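Local coordinates for uncharacterized protein, DUF633, LMOf2365_1472 (Listeria monocytogenes str. 4b F2365, PDB 3GNL) that is uncharacterized but probably methylates the N1 atom of an adenine in tRNA, as a member of the tRNA (adenine(22)-N(1))-methyltransferase family, at residues 140-145 with 168-173. Residues are numbered along the deposited sequence; the frame is centred on the assembly and turned at random.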
# COMPACT_ATOMS: atom_id res chain seq x y z
N ASN A 140 -9.76 -12.58 3.91
CA ASN A 140 -9.53 -13.52 2.81
C ASN A 140 -9.33 -12.87 1.45
O ASN A 140 -9.96 -13.26 0.46
CB ASN A 140 -10.60 -14.63 2.74
CG ASN A 140 -10.50 -15.62 3.92
OD1 ASN A 140 -9.48 -15.72 4.58
ND2 ASN A 140 -11.57 -16.37 4.16
N TRP A 141 -8.41 -11.91 1.41
CA TRP A 141 -7.82 -11.46 0.16
C TRP A 141 -6.40 -12.00 0.01
O TRP A 141 -5.54 -11.76 0.90
CB TRP A 141 -7.79 -9.93 0.06
CG TRP A 141 -9.17 -9.30 -0.13
CD1 TRP A 141 -10.19 -9.30 0.74
CD2 TRP A 141 -9.62 -8.57 -1.29
NE1 TRP A 141 -11.29 -8.64 0.20
CE2 TRP A 141 -10.96 -8.19 -1.04
CE3 TRP A 141 -9.05 -8.25 -2.52
CZ2 TRP A 141 -11.71 -7.45 -1.98
CZ3 TRP A 141 -9.81 -7.53 -3.47
CH2 TRP A 141 -11.12 -7.14 -3.18
N LEU A 142 -6.11 -12.71 -1.06
CA LEU A 142 -4.78 -13.18 -1.32
C LEU A 142 -3.86 -12.05 -1.80
O LEU A 142 -4.26 -11.21 -2.62
CB LEU A 142 -4.82 -14.30 -2.36
CG LEU A 142 -3.72 -15.31 -2.58
CD1 LEU A 142 -3.33 -16.07 -1.26
CD2 LEU A 142 -4.24 -16.31 -3.60
N ILE A 143 -2.62 -12.01 -1.32
CA ILE A 143 -1.60 -11.18 -1.93
C ILE A 143 -0.99 -11.92 -3.13
O ILE A 143 -0.45 -13.05 -3.02
CB ILE A 143 -0.51 -10.82 -0.88
CG1 ILE A 143 -1.18 -10.02 0.24
CG2 ILE A 143 0.66 -10.01 -1.51
CD1 ILE A 143 -0.29 -9.96 1.58
N THR A 144 -1.13 -11.33 -4.33
CA THR A 144 -0.66 -11.96 -5.54
C THR A 144 0.61 -11.41 -6.12
O THR A 144 1.30 -12.10 -6.84
CB THR A 144 -1.74 -11.88 -6.62
OG1 THR A 144 -2.10 -10.52 -6.79
CG2 THR A 144 -2.99 -12.63 -6.12
N SER A 145 0.95 -10.16 -5.77
CA SER A 145 2.19 -9.56 -6.21
C SER A 145 2.57 -8.55 -5.13
O SER A 145 1.71 -8.03 -4.45
CB SER A 145 2.03 -8.77 -7.52
OG SER A 145 1.84 -9.62 -8.66
N VAL A 168 -7.33 -17.34 3.67
CA VAL A 168 -5.97 -16.82 3.57
C VAL A 168 -5.37 -16.90 4.96
O VAL A 168 -5.94 -16.39 5.93
CB VAL A 168 -6.00 -15.40 3.01
CG1 VAL A 168 -4.59 -14.81 2.96
CG2 VAL A 168 -6.57 -15.40 1.58
N THR A 169 -4.22 -17.57 5.01
CA THR A 169 -3.51 -17.77 6.30
C THR A 169 -2.02 -17.52 6.11
O THR A 169 -1.34 -18.27 5.41
CB THR A 169 -3.72 -19.23 6.84
OG1 THR A 169 -3.17 -20.18 5.92
CG2 THR A 169 -5.20 -19.52 7.10
N TRP A 170 -1.51 -16.45 6.74
CA TRP A 170 -0.11 -16.11 6.56
C TRP A 170 0.72 -16.60 7.73
O TRP A 170 0.18 -16.97 8.74
CB TRP A 170 0.02 -14.57 6.52
CG TRP A 170 -0.67 -13.90 5.34
CD1 TRP A 170 -1.58 -12.90 5.41
CD2 TRP A 170 -0.53 -14.26 3.94
NE1 TRP A 170 -2.00 -12.57 4.13
CE2 TRP A 170 -1.40 -13.39 3.22
CE3 TRP A 170 0.22 -15.22 3.23
CZ2 TRP A 170 -1.52 -13.44 1.81
CZ3 TRP A 170 0.10 -15.26 1.80
CH2 TRP A 170 -0.78 -14.36 1.13
N THR A 171 2.04 -16.63 7.56
CA THR A 171 2.90 -16.74 8.74
C THR A 171 3.16 -15.31 9.27
O THR A 171 2.96 -14.32 8.55
CB THR A 171 4.22 -17.34 8.43
OG1 THR A 171 4.93 -16.50 7.49
CG2 THR A 171 4.08 -18.72 7.84
N LYS A 172 3.71 -15.19 10.46
CA LYS A 172 3.99 -13.86 10.99
C LYS A 172 5.07 -13.17 10.13
O LYS A 172 5.03 -11.95 9.97
CB LYS A 172 4.37 -13.91 12.48
CG LYS A 172 5.56 -14.72 12.82
CD LYS A 172 5.76 -14.85 14.38
CE LYS A 172 7.02 -15.76 14.66
NZ LYS A 172 7.70 -15.57 16.01
N GLN A 173 6.00 -13.95 9.59
CA GLN A 173 7.02 -13.39 8.70
C GLN A 173 6.37 -12.85 7.43
O GLN A 173 6.70 -11.75 6.96
CB GLN A 173 8.08 -14.42 8.31
CG GLN A 173 8.96 -14.90 9.49
CD GLN A 173 8.37 -16.07 10.28
OE1 GLN A 173 7.18 -16.41 10.22
NE2 GLN A 173 9.25 -16.71 11.07
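The indole of W170 meets I143 and L142 where an edge strand, 141-151, of a Rossmann-type methyltransferase sheet begins; residues 168-171 are the last part of the connection from strand 154-163 to helix 172-177. I143 turns its CG1 anti to the carbonyl carbon (chi1 -61°), and beyond it CD1 lies 3.7 Å from W170 CZ2. The same corner of the ring points edge-on at the strand backbone, with I143 N near the ring plane and 3.6 Å from W170 CZ2. An indole suits this place because its six-membered ring offers apolar carbons to I143 and to L142, whose CD1 approaches W170 CH2 at 3.9 Å, while NE1 can still donate a hydrogen bond. V168 packs against the ring and the strand start: its CG1 sits 3.3 Å above one indole face, toward the rim, while CG2 lies 3.7 Å from W141 C, so a compact branched residue serves both. Farther out, S136 of helix 129-139 ties the segments together, its OG hydrogen-bonded to both W170 NE1 and W141 O. That helix ends in a Schellman motif at N140, where asparagine tolerates the positive phi (52°) better than most residues with a side chain. Its short amide also reaches across: V168 N donates to N140 OD1 at 2.8 Å, almost straight at 175°, from above the carbonyl plane.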